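PDB 1RE5: 3-carboxy-cis,cis-muconate cycloisomerase from Pseudomonas putida, which belongs to the fumarase/aspartase-type lyase superfamily, whose members are mostly helical homotetramers built around a long central helix bundle. Local coordinates for residues L132-S137 with V169-L173; A140-D145 with R435-A439; E267-G272 with V343-E349; V374-L379 with E415-E420; H401-G407 with L421-L425. All blocks are in the same frame, centred on the assembly; numbering follows the deposited sequence.

How the interactions relate
The five contacts fall into two groups. Interactions 1, 2 and 3 lie in the long helical body: 1 and 2 share helix 106-142 with centres about 12 Å apart, and 3, about 17 Å from 1, touches it where Ala345 CB meets Leu136 CD1 at 3.6 Å. Interactions 4 and 5 lie together, centres about 11 Å apart, in the small C-terminal helical region; they share helix 418-424, and their segments alternate along the chain. Their centres are 36 to 43 Å from those of interactions 1 and 3. Interaction 2 pairs 140-145 with 435-439, so the segments of 3, 4 and 5 all fall between its ends in sequence; helix 434-449 follows helix 418-424 and returns to the bundle.

Interaction 1 of 5, residues L132-S137 with V169-L173; sequences LADTLS and VLGAL
Two regular helical segments, 132-137 of helix 106-142 and 169-173 of helix 162-187, run nearly antiparallel: their N-to-C directions differ by 155° (signed crossing angle -155°) and their axes approach to 9.7 Å. The register is set by Ala133, whose CA lies 5.9 Å from Leu170 CA. The small Ala133 leaves a hollow for Leu170 (chi1 t, chi2 p): Leu170 CD1 sits 3.4 Å from Ala133 O and 3.8 Å from Ala133 CB, while Leu170 CD2 reaches 4.1 Å from Ser137 CB. In the opposite sense Leu136 projects toward helix 162-187, its CD2 lodging 3.6 Å from Val169 CG1 and 3.6 Å from Leu173 CD1. Leu132 (t, p) also meets Leu173 (m, t), CD2 to CD1 at 3.6 Å. No hydrogen bond crosses this interface; it buries 281 Å². Helix 319-347 packs on Leu132 and Leu136 through Ala345, helix 434-449 on Ala133, Ser137 and Leu170, and helix 231-257 on Leu132 and Val169. Such antiparallel apolar packing is characteristic of the central helix bundle of this lyase superfamily.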
# COMPACT_ATOMS: atom_id res chain seq x y z
N LEU D 132 -5.25 -28.60 -3.88
CA LEU D 132 -4.00 -28.15 -4.47
C LEU D 132 -2.77 -28.75 -3.80
O LEU D 132 -1.83 -29.16 -4.47
CB LEU D 132 -3.93 -26.61 -4.42
CG LEU D 132 -2.67 -25.93 -4.97
CD1 LEU D 132 -2.52 -26.16 -6.48
CD2 LEU D 132 -2.77 -24.45 -4.68
N ALA D 133 -2.77 -28.82 -2.47
CA ALA D 133 -1.64 -29.39 -1.75
C ALA D 133 -1.47 -30.87 -2.10
O ALA D 133 -0.35 -31.36 -2.20
CB ALA D 133 -1.84 -29.23 -0.25
N ASP D 134 -2.58 -31.58 -2.27
CA ASP D 134 -2.53 -33.00 -2.62
C ASP D 134 -1.83 -33.19 -3.95
O ASP D 134 -0.82 -33.90 -4.04
CB ASP D 134 -3.94 -33.60 -2.70
CG ASP D 134 -4.47 -34.08 -1.35
OD1 ASP D 134 -3.67 -34.60 -0.54
OD2 ASP D 134 -5.69 -33.94 -1.10
N THR D 135 -2.36 -32.54 -4.99
CA THR D 135 -1.79 -32.69 -6.32
C THR D 135 -0.36 -32.19 -6.38
O THR D 135 0.46 -32.73 -7.13
CB THR D 135 -2.64 -31.96 -7.40
OG1 THR D 135 -1.92 -30.83 -7.89
CG2 THR D 135 -3.97 -31.52 -6.85
N LEU D 136 -0.05 -31.17 -5.59
CA LEU D 136 1.29 -30.61 -5.57
C LEU D 136 2.22 -31.61 -4.92
O LEU D 136 3.40 -31.73 -5.28
CB LEU D 136 1.30 -29.31 -4.77
CG LEU D 136 2.04 -28.13 -5.35
CD1 LEU D 136 1.71 -27.98 -6.82
CD2 LEU D 136 1.61 -26.89 -4.57
N SER D 137 1.67 -32.34 -3.95
CA SER D 137 2.40 -33.37 -3.22
C SER D 137 2.83 -34.50 -4.15
O SER D 137 3.96 -34.99 -4.07
CB SER D 137 1.51 -33.93 -2.12
OG SER D 137 2.11 -35.07 -1.55
N VAL D 169 6.63 -24.96 -2.45
CA VAL D 169 5.30 -24.40 -2.56
C VAL D 169 4.40 -25.20 -1.64
O VAL D 169 3.57 -24.64 -0.93
CB VAL D 169 4.76 -24.43 -4.00
CG1 VAL D 169 3.35 -23.81 -4.04
CG2 VAL D 169 5.69 -23.66 -4.93
N LEU D 170 4.57 -26.53 -1.66
CA LEU D 170 3.78 -27.40 -0.78
C LEU D 170 3.98 -26.97 0.67
O LEU D 170 3.01 -26.78 1.40
CB LEU D 170 4.21 -28.87 -0.93
CG LEU D 170 3.47 -29.86 -0.01
CD1 LEU D 170 1.95 -29.80 -0.28
CD2 LEU D 170 3.99 -31.28 -0.23
N GLY D 171 5.23 -26.80 1.08
CA GLY D 171 5.50 -26.38 2.44
C GLY D 171 4.72 -25.14 2.83
O GLY D 171 4.05 -25.13 3.85
N ALA D 172 4.80 -24.10 2.01
CA ALA D 172 4.10 -22.86 2.28
C ALA D 172 2.61 -23.11 2.42
O ALA D 172 1.99 -22.62 3.37
CB ALA D 172 4.36 -21.86 1.17
N LEU D 173 2.03 -23.85 1.47
CA LEU D 173 0.60 -24.14 1.50
C LEU D 173 0.16 -24.85 2.79
O LEU D 173 -0.91 -24.56 3.34
CB LEU D 173 0.18 -24.97 0.29
CG LEU D 173 0.19 -24.23 -1.06
CD1 LEU D 173 -0.38 -25.13 -2.14
CD2 LEU D 173 -0.64 -22.98 -0.96

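Interaction 2 of 5, residues A140-D145 with R435-A439; sequences ALKHAD and RVWVA
This is a partly buried, mainly apolar contact joining the C-terminal end of helix 106-142, and the turn that follows, to the start of helix 434-449; it links parts of the chain 290 residues apart. Residues 140-142 are helical, His143 (phi/psi -110/24) is the first to leave helical angles, and Ala144 N still bonds to Leu141 O at 3.0 Å. Residues 435-439 are regular helix. The register places Ala144 CA 5.5 Å from Arg435 CA. Val438 (chi1 t) points toward the turn and fits among three side chains: its CG1 is 3.9 Å from Ala140 CB, 4.2 Å from Leu141 CD2 and 4.1 Å from Ala144 CB. Arg435 (chi1 m, chi2 t, chi3 m) sets its CG 3.5 Å from Ala144 O, and its NH1 comes 3.3 Å from Asp145 CB; no hydrogen bond crosses between the segments. Ala144 O instead accepts from Thr161 OG1, and Trp437, which takes no part in this contact, bonds through NE1 to Gly197 O of a second subunit. With 273 Å² buried, the C-terminal helix packs back against the end of a long helix of the bundle of the lyase superfamily.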
# COMPACT_ATOMS: atom_id res chain seq x y z
N ALA D 140 5.52 -33.33 -6.61
CA ALA D 140 6.79 -33.22 -5.90
C ALA D 140 7.46 -34.58 -5.88
O ALA D 140 8.62 -34.72 -6.24
CB ALA D 140 6.54 -32.73 -4.47
N LEU D 141 6.72 -35.60 -5.46
CA LEU D 141 7.26 -36.95 -5.41
C LEU D 141 7.66 -37.43 -6.80
O LEU D 141 8.76 -37.94 -6.99
CB LEU D 141 6.24 -37.92 -4.82
CG LEU D 141 6.00 -37.84 -3.32
CD1 LEU D 141 4.80 -38.71 -2.96
CD2 LEU D 141 7.25 -38.28 -2.57
N LYS D 142 6.75 -37.28 -7.75
CA LYS D 142 7.00 -37.70 -9.12
C LYS D 142 8.30 -37.16 -9.68
O LYS D 142 9.01 -37.88 -10.37
CB LYS D 142 5.85 -37.27 -10.04
CG LYS D 142 6.11 -37.55 -11.51
CD LYS D 142 4.83 -37.43 -12.32
CE LYS D 142 5.05 -37.77 -13.79
NZ LYS D 142 3.78 -37.70 -14.56
N HIS D 143 8.61 -35.90 -9.39
CA HIS D 143 9.84 -35.31 -9.89
C HIS D 143 10.88 -35.06 -8.80
O HIS D 143 11.75 -34.20 -8.93
CB HIS D 143 9.54 -33.99 -10.62
CG HIS D 143 8.74 -34.15 -11.87
ND1 HIS D 143 7.37 -34.04 -11.90
CD2 HIS D 143 9.13 -34.42 -13.15
CE1 HIS D 143 6.94 -34.24 -13.14
NE2 HIS D 143 7.98 -34.47 -13.91
N ALA D 144 10.79 -35.81 -7.71
CA ALA D 144 11.72 -35.65 -6.60
C ALA D 144 13.18 -35.69 -7.02
O ALA D 144 14.04 -35.15 -6.34
CB ALA D 144 11.48 -36.73 -5.55
N ASP D 145 13.47 -36.32 -8.15
CA ASP D 145 14.86 -36.38 -8.56
C ASP D 145 15.16 -36.07 -10.03
O ASP D 145 16.19 -36.50 -10.55
CB ASP D 145 15.47 -37.73 -8.16
CG ASP D 145 14.66 -38.90 -8.65
OD1 ASP D 145 14.87 -40.02 -8.16
OD2 ASP D 145 13.80 -38.69 -9.54
N ARG D 435 16.04 -34.77 -2.52
CA ARG D 435 15.03 -35.79 -2.22
C ARG D 435 14.55 -35.78 -0.77
O ARG D 435 13.39 -36.10 -0.47
CB ARG D 435 15.57 -37.19 -2.60
CG ARG D 435 15.43 -37.50 -4.08
CD ARG D 435 15.95 -38.90 -4.45
NE ARG D 435 17.42 -38.97 -4.46
CZ ARG D 435 18.22 -38.12 -5.11
NH1 ARG D 435 17.70 -37.12 -5.81
NH2 ARG D 435 19.54 -38.26 -5.04
N VAL D 436 15.44 -35.41 0.15
CA VAL D 436 15.08 -35.35 1.55
C VAL D 436 14.04 -34.24 1.75
O VAL D 436 13.01 -34.45 2.40
CB VAL D 436 16.32 -35.05 2.42
CG1 VAL D 436 15.90 -34.84 3.88
CG2 VAL D 436 17.30 -36.19 2.31
N TRP D 437 14.30 -33.06 1.19
CA TRP D 437 13.38 -31.93 1.32
C TRP D 437 11.98 -32.34 0.85
O TRP D 437 10.97 -32.09 1.54
CB TRP D 437 13.87 -30.74 0.49
CG TRP D 437 15.22 -30.16 0.88
CD1 TRP D 437 16.08 -29.47 0.07
CD2 TRP D 437 15.84 -30.20 2.18
NE1 TRP D 437 17.19 -29.08 0.77
CE2 TRP D 437 17.08 -29.51 2.07
CE3 TRP D 437 15.48 -30.75 3.42
CZ2 TRP D 437 17.95 -29.35 3.15
CZ3 TRP D 437 16.36 -30.59 4.50
CH2 TRP D 437 17.58 -29.89 4.36
N VAL D 438 11.90 -32.95 -0.33
CA VAL D 438 10.61 -33.39 -0.85
C VAL D 438 9.95 -34.37 0.13
O VAL D 438 8.73 -34.37 0.30
CB VAL D 438 10.76 -34.10 -2.19
CG1 VAL D 438 9.42 -34.68 -2.62
CG2 VAL D 438 11.30 -33.12 -3.24
N ALA D 439 10.77 -35.20 0.76
CA ALA D 439 10.29 -36.20 1.71
C ALA D 439 9.67 -35.55 2.93
O ALA D 439 8.54 -35.86 3.31
CB ALA D 439 11.43 -37.06 2.12

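Interaction 3 of 5, residues E267-G272 with V343-E349; sequences EPSAPG and VIAEGME
Pro268 lays its ring over the C-terminal part of helix 319-347, at Val343, Ile344 and Gly347: CG is 3.2 Å from Gly347 O and 3.5 Å from Val343 O, CD is 3.8 Å from Ile344 CA, and Pro268 CG is also 4.4 Å from Val343 CG1. Gly347 leaves the room this needs, since an ideal CB there would lie 2.7 Å from Pro268 CG. The loop 267-272 has no regular structure; Glu267 (-72/155) and Pro268 (-59/173) are extended, whereas Ser269 (95/64) and Ala270 (69/-179) take positive phi. The helix leads through Met348 into the extended Glu349 (-96/130). The closest backbones are at Glu267 and Met348, CA to CA 4.8 Å. The segments adjoin the two-stranded antiparallel pair 265-266/349-350, with Glu349 and Phe266 hydrogen-bonded through their backbones, so the loop is tethered beside the helix end. Glu267 turns its CB away from helix 319-347, though CG still lies 4.3 Å from Ile344 CB; its carboxylate oxygens OE1 and OE2 accept from the backbone nitrogens of Gly287 and Ala288. Glu349 (chi1 m, chi2 t) reaches into the bend of loop 267-272, with OE2 2.5 Å from Ala270 O and OE1 3.9 Å from Pro271 CA. Residues 270-272 are poorly ordered. The two segments bury 340 Å² together.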
# COMPACT_ATOMS: atom_id res chain seq x y z
N GLU D 267 2.68 -24.59 -18.90
CA GLU D 267 1.30 -24.65 -18.44
C GLU D 267 0.59 -25.62 -19.39
O GLU D 267 1.00 -25.79 -20.53
CB GLU D 267 0.66 -23.29 -18.55
CG GLU D 267 0.91 -22.38 -17.40
CD GLU D 267 0.14 -21.09 -17.55
OE1 GLU D 267 -0.98 -21.13 -18.09
OE2 GLU D 267 0.65 -20.04 -17.12
N PRO D 268 -0.50 -26.23 -18.93
CA PRO D 268 -1.24 -27.17 -19.77
C PRO D 268 -1.76 -26.55 -21.05
O PRO D 268 -1.70 -25.34 -21.24
CB PRO D 268 -2.40 -27.59 -18.88
CG PRO D 268 -1.89 -27.37 -17.51
CD PRO D 268 -1.15 -26.08 -17.63
N SER D 269 -2.32 -27.43 -21.89
CA SER D 269 -2.95 -27.10 -23.18
C SER D 269 -2.01 -27.25 -24.38
O SER D 269 -1.71 -26.26 -25.06
CB SER D 269 -3.54 -25.68 -23.14
OG SER D 269 -4.54 -25.51 -24.14
N ALA D 270 -1.58 -28.49 -24.63
CA ALA D 270 -0.68 -28.82 -25.75
C ALA D 270 0.73 -28.25 -25.56
O ALA D 270 1.01 -27.62 -24.53
CB ALA D 270 -1.29 -28.33 -27.09
N PRO D 271 1.65 -28.47 -26.54
CA PRO D 271 3.02 -27.95 -26.43
C PRO D 271 3.07 -26.47 -26.02
O PRO D 271 3.21 -25.58 -26.87
CB PRO D 271 3.59 -28.20 -27.82
CG PRO D 271 2.96 -29.51 -28.19
CD PRO D 271 1.51 -29.32 -27.74
N GLY D 272 2.95 -26.21 -24.72
CA GLY D 272 2.94 -24.85 -24.22
C GLY D 272 1.52 -24.41 -23.91
O GLY D 272 1.02 -24.65 -22.80
N VAL D 343 -5.19 -25.75 -11.90
CA VAL D 343 -5.10 -26.15 -13.29
C VAL D 343 -3.67 -26.40 -13.72
O VAL D 343 -3.38 -27.45 -14.30
CB VAL D 343 -5.69 -25.08 -14.23
CG1 VAL D 343 -5.33 -25.41 -15.68
CG2 VAL D 343 -7.18 -25.03 -14.07
N ILE D 344 -2.76 -25.47 -13.44
CA ILE D 344 -1.39 -25.68 -13.87
C ILE D 344 -0.68 -26.72 -13.04
O ILE D 344 0.13 -27.47 -13.56
CB ILE D 344 -0.52 -24.36 -13.92
CG1 ILE D 344 0.53 -24.41 -12.83
CG2 ILE D 344 -1.38 -23.10 -13.81
CD1 ILE D 344 1.40 -23.20 -12.83
N ALA D 345 -0.98 -26.81 -11.76
CA ALA D 345 -0.30 -27.79 -10.93
C ALA D 345 -0.53 -29.22 -11.38
O ALA D 345 0.40 -30.04 -11.42
CB ALA D 345 -0.74 -27.64 -9.48
N GLU D 346 -1.77 -29.54 -11.74
CA GLU D 346 -2.06 -30.90 -12.13
C GLU D 346 -1.79 -31.19 -13.59
O GLU D 346 -1.77 -32.35 -13.99
CB GLU D 346 -3.51 -31.25 -11.81
CG GLU D 346 -4.51 -30.71 -12.79
CD GLU D 346 -5.92 -30.83 -12.27
OE1 GLU D 346 -6.26 -31.90 -11.71
OE2 GLU D 346 -6.69 -29.85 -12.41
N GLY D 347 -1.55 -30.16 -14.38
CA GLY D 347 -1.32 -30.41 -15.78
C GLY D 347 -0.06 -29.87 -16.40
O GLY D 347 0.06 -29.90 -17.63
N MET D 348 0.90 -29.41 -15.61
CA MET D 348 2.08 -28.87 -16.27
C MET D 348 2.93 -29.93 -16.95
O MET D 348 3.01 -31.06 -16.48
CB MET D 348 2.91 -27.99 -15.32
CG MET D 348 2.83 -28.34 -13.88
SD MET D 348 3.83 -29.74 -13.56
CE MET D 348 5.40 -28.92 -13.18
N GLU D 349 3.51 -29.53 -18.08
CA GLU D 349 4.36 -30.37 -18.91
C GLU D 349 5.82 -30.14 -18.60
O GLU D 349 6.29 -29.00 -18.59
CB GLU D 349 4.14 -30.02 -20.38
CG GLU D 349 2.74 -30.31 -20.90
CD GLU D 349 2.53 -29.78 -22.29
OE1 GLU D 349 3.32 -30.13 -23.19
OE2 GLU D 349 1.57 -29.00 -22.48

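Interaction 4 of 5, residues V374-L379 with E415-E420; sequences VLAQRL and ELSGEE
A salt bridge joins the segments: Arg378 NH2 donates to Glu420 OE2 at 2.8 Å. The same carboxylate serves its own helix start, because Glu420 OE1 accepts from Ser417 N at 2.7 Å while Glu420 N donates to Ser417 OG at 3.2 Å, the reciprocal pair of a capping box with Ser417 as N-cap of helix 418-424. Arg378 (chi1 m, chi2 m, chi3 t) points toward 415-420; one guanidinium face is covered by Leu416 CD2, 3.5 Å from Arg378 NE. Glu415 OE1 lies 3.2 Å from Arg378 CD and 4.3 Å from NE, beyond a salt bridge. The nearest backbones are Arg378 and Glu415, CA to CA 6.6 Å. Outward, Leu416 packs CD1 against Leu375 CD2 at 3.4 Å and CD2 against Val374 CG1 at 4.0 Å, and Leu379 CD2 rests 3.3 Å from Glu415 CG. Residues 374-378 form a weakly bonded helix. The segments bury 313 Å², joining helix end to capped helix start in the small helical C-terminal region of the adenylosuccinate-lyase C-terminal type.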
# COMPACT_ATOMS: atom_id res chain seq x y z
N VAL D 374 36.24 -33.27 -3.99
CA VAL D 374 36.90 -34.54 -4.23
C VAL D 374 38.40 -34.37 -4.44
O VAL D 374 39.20 -35.06 -3.82
CB VAL D 374 36.29 -35.29 -5.43
CG1 VAL D 374 37.14 -36.50 -5.79
CG2 VAL D 374 34.87 -35.74 -5.09
N LEU D 375 38.80 -33.45 -5.32
CA LEU D 375 40.22 -33.22 -5.55
C LEU D 375 40.87 -32.57 -4.33
O LEU D 375 42.08 -32.37 -4.30
CB LEU D 375 40.45 -32.33 -6.77
CG LEU D 375 40.33 -32.96 -8.15
CD1 LEU D 375 40.71 -31.91 -9.18
CD2 LEU D 375 41.24 -34.19 -8.27
N ALA D 376 40.05 -32.23 -3.34
CA ALA D 376 40.56 -31.62 -2.12
C ALA D 376 41.27 -32.68 -1.29
O ALA D 376 42.31 -32.42 -0.68
CB ALA D 376 39.42 -31.01 -1.32
N GLN D 377 40.69 -33.88 -1.27
CA GLN D 377 41.24 -35.02 -0.54
C GLN D 377 42.25 -35.83 -1.36
O GLN D 377 43.29 -36.24 -0.84
CB GLN D 377 40.10 -35.92 -0.06
CG GLN D 377 39.09 -36.25 -1.14
CD GLN D 377 37.83 -36.88 -0.60
OE1 GLN D 377 37.16 -36.32 0.27
NE2 GLN D 377 37.50 -38.06 -1.12
N ARG D 378 41.95 -36.07 -2.64
CA ARG D 378 42.86 -36.81 -3.52
C ARG D 378 44.25 -36.17 -3.54
O ARG D 378 45.27 -36.86 -3.59
CB ARG D 378 42.32 -36.83 -4.95
CG ARG D 378 41.15 -37.76 -5.18
CD ARG D 378 41.58 -39.20 -5.14
NE ARG D 378 40.55 -40.07 -5.68
CZ ARG D 378 39.30 -40.12 -5.22
NH1 ARG D 378 38.94 -39.35 -4.20
NH2 ARG D 378 38.42 -40.94 -5.78
N LEU D 379 44.28 -34.84 -3.52
CA LEU D 379 45.52 -34.07 -3.52
C LEU D 379 45.46 -33.11 -2.34
O LEU D 379 44.80 -33.39 -1.35
CB LEU D 379 45.66 -33.29 -4.83
CG LEU D 379 45.68 -34.12 -6.12
CD1 LEU D 379 45.69 -33.19 -7.32
CD2 LEU D 379 46.90 -35.03 -6.15
N GLU D 415 44.84 -38.67 -10.91
CA GLU D 415 44.19 -38.90 -9.62
C GLU D 415 42.77 -39.44 -9.76
O GLU D 415 42.28 -40.15 -8.87
CB GLU D 415 44.16 -37.59 -8.82
CG GLU D 415 45.38 -37.37 -7.97
CD GLU D 415 45.57 -38.50 -6.97
OE1 GLU D 415 44.60 -38.82 -6.24
OE2 GLU D 415 46.69 -39.06 -6.90
N LEU D 416 42.10 -39.10 -10.86
CA LEU D 416 40.74 -39.54 -11.10
C LEU D 416 40.60 -40.17 -12.48
O LEU D 416 40.99 -39.59 -13.49
CB LEU D 416 39.78 -38.35 -10.98
CG LEU D 416 39.80 -37.62 -9.63
CD1 LEU D 416 38.99 -36.35 -9.72
CD2 LEU D 416 39.26 -38.53 -8.54
N SER D 417 40.05 -41.37 -12.51
CA SER D 417 39.86 -42.09 -13.76
C SER D 417 38.83 -41.40 -14.64
O SER D 417 38.20 -40.42 -14.23
CB SER D 417 39.42 -43.53 -13.47
OG SER D 417 38.20 -43.55 -12.74
N GLY D 418 38.68 -41.89 -15.86
CA GLY D 418 37.71 -41.32 -16.78
C GLY D 418 36.30 -41.63 -16.29
O GLY D 418 35.36 -40.89 -16.60
N GLU D 419 36.15 -42.71 -15.54
CA GLU D 419 34.85 -43.11 -15.00
C GLU D 419 34.50 -42.24 -13.80
O GLU D 419 33.33 -41.96 -13.55
CB GLU D 419 34.88 -44.59 -14.60
N GLU D 420 35.52 -41.81 -13.05
CA GLU D 420 35.31 -40.96 -11.89
C GLU D 420 34.93 -39.55 -12.30
O GLU D 420 34.02 -38.95 -11.73
CB GLU D 420 36.57 -40.92 -11.02
CG GLU D 420 36.87 -42.23 -10.30
CD GLU D 420 38.14 -42.18 -9.47
OE1 GLU D 420 39.24 -42.09 -10.08
OE2 GLU D 420 38.05 -42.23 -8.23

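Interaction 5 of 5, residues H401-G407 with L421-L425; sequences HLRAVLG and LDRLL
His401 starts the segment as N-cap of helix 402-407: its ND1 accepts from Arg403 N at 2.9 Å, and the edge of its ring faces Leu425, CE1 to CD1 at 4.4 Å. Leu402 leans on helix 381-397, touching Cys392. Arg403 comes next and makes the main link, its CA 6.4 Å from Leu425 CA, the nearest backbone pair. With chi1 t, chi2 p and chi3 t, the side chain crosses to helix 418-424, where NE and NH2 each donate to Asp422 OD2 at 2.7 Å. The guanidinium lies with one face over Leu421 CB, 3.5 Å from Arg403 CZ, and Arg403 CD is 4.2 Å from Leu425 CB. Arg403 NH2 has a further, weak bond to Gly418 O. One turn along, Leu406 (m, t) points toward the partner helix, CD1 to Leu425 CD2 at 3.9 Å and CB to Leu421 CD1 at 4.2 Å. At Gly407 the backbone N is 4.1 Å from Leu421 CD1. Leu421 (m, t) therefore fits between the arginine plane and Leu406, and Leu425, the first residue to leave helical angles (-91/16), packs against His401, Arg403 and Leu406. The contact buries 353 Å² within the C-terminal helical region. Its chemistry pairs leucine packing with an ion pair near its margin: the apolar side chains supply close packing, while the two-point donation to one oxygen fixes where Arg403 sits relative to Asp422.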
# COMPACT_ATOMS: atom_id res chain seq x y z
N HIS D 401 33.83 -27.69 -22.70
CA HIS D 401 33.39 -28.28 -21.44
C HIS D 401 34.52 -28.52 -20.44
O HIS D 401 35.65 -28.80 -20.83
CB HIS D 401 32.66 -29.59 -21.72
CG HIS D 401 31.64 -29.95 -20.68
ND1 HIS D 401 31.97 -30.23 -19.37
CD2 HIS D 401 30.29 -30.05 -20.76
CE1 HIS D 401 30.87 -30.50 -18.69
NE2 HIS D 401 29.84 -30.40 -19.51
N LEU D 402 34.19 -28.40 -19.15
CA LEU D 402 35.16 -28.60 -18.08
C LEU D 402 35.54 -30.09 -18.00
O LEU D 402 36.66 -30.43 -17.62
CB LEU D 402 34.59 -28.16 -16.73
CG LEU D 402 35.51 -27.46 -15.72
CD1 LEU D 402 34.83 -27.42 -14.37
CD2 LEU D 402 36.82 -28.19 -15.60
N ARG D 403 34.60 -30.96 -18.35
CA ARG D 403 34.87 -32.40 -18.34
C ARG D 403 36.11 -32.69 -19.17
O ARG D 403 36.97 -33.46 -18.77
CB ARG D 403 33.68 -33.16 -18.92
CG ARG D 403 33.94 -34.64 -19.08
CD ARG D 403 34.10 -35.31 -17.73
NE ARG D 403 34.47 -36.72 -17.84
CZ ARG D 403 35.67 -37.15 -18.21
NH1 ARG D 403 36.64 -36.29 -18.50
NH2 ARG D 403 35.92 -38.45 -18.28
N ALA D 404 36.18 -32.05 -20.34
CA ALA D 404 37.31 -32.22 -21.25
C ALA D 404 38.58 -31.66 -20.65
O ALA D 404 39.56 -32.37 -20.48
CB ALA D 404 37.01 -31.53 -22.57
N VAL D 405 38.56 -30.37 -20.32
CA VAL D 405 39.72 -29.71 -19.74
C VAL D 405 40.35 -30.49 -18.60
O VAL D 405 41.57 -30.51 -18.46
CB VAL D 405 39.35 -28.31 -19.24
CG1 VAL D 405 40.57 -27.62 -18.64
CG2 VAL D 405 38.79 -27.50 -20.38
N LEU D 406 39.52 -31.15 -17.78
CA LEU D 406 40.01 -31.94 -16.65
C LEU D 406 40.62 -33.27 -17.10
O LEU D 406 41.51 -33.81 -16.44
CB LEU D 406 38.88 -32.20 -15.65
CG LEU D 406 38.35 -31.02 -14.85
CD1 LEU D 406 37.16 -31.46 -14.01
CD2 LEU D 406 39.45 -30.46 -13.98
N GLY D 407 40.12 -33.79 -18.21
CA GLY D 407 40.62 -35.05 -18.73
C GLY D 407 42.01 -34.88 -19.32
O GLY D 407 42.79 -35.83 -19.36
N LEU D 421 35.62 -39.01 -13.31
CA LEU D 421 35.34 -37.67 -13.79
C LEU D 421 33.96 -37.60 -14.42
O LEU D 421 33.29 -36.58 -14.35
CB LEU D 421 36.40 -37.23 -14.80
CG LEU D 421 37.79 -36.96 -14.24
CD1 LEU D 421 38.66 -36.36 -15.32
CD2 LEU D 421 37.69 -36.01 -13.07
N ASP D 422 33.54 -38.69 -15.05
CA ASP D 422 32.23 -38.73 -15.68
C ASP D 422 31.15 -38.56 -14.63
O ASP D 422 30.13 -37.93 -14.87
CB ASP D 422 32.01 -40.06 -16.42
CG ASP D 422 32.66 -40.09 -17.79
OD1 ASP D 422 32.54 -41.13 -18.48
OD2 ASP D 422 33.29 -39.09 -18.19
N ARG D 423 31.40 -39.12 -13.45
CA ARG D 423 30.44 -39.04 -12.35
C ARG D 423 30.44 -37.66 -11.68
O ARG D 423 29.39 -37.10 -11.42
CB ARG D 423 30.74 -40.11 -11.30
CG ARG D 423 29.71 -40.19 -10.17
CD ARG D 423 30.24 -41.03 -9.02
NE ARG D 423 30.70 -42.33 -9.51
CZ ARG D 423 31.61 -43.09 -8.89
NH1 ARG D 423 32.17 -42.68 -7.75
NH2 ARG D 423 31.97 -44.25 -9.43
N LEU D 424 31.63 -37.12 -11.42
CA LEU D 424 31.75 -35.81 -10.79
C LEU D 424 31.09 -34.69 -11.59
O LEU D 424 30.53 -33.76 -11.02
CB LEU D 424 33.21 -35.45 -10.57
CG LEU D 424 33.89 -36.09 -9.36
CD1 LEU D 424 35.32 -35.61 -9.28
CD2 LEU D 424 33.14 -35.72 -8.09
N LEU D 425 31.18 -34.78 -12.91
CA LEU D 425 30.60 -33.76 -13.77
C LEU D 425 29.17 -34.08 -14.16
O LEU D 425 28.64 -33.49 -15.10
CB LEU D 425 31.45 -33.55 -15.02
CG LEU D 425 32.62 -32.58 -14.85
CD1 LEU D 425 32.09 -31.21 -14.53
CD2 LEU D 425 33.56 -33.05 -13.76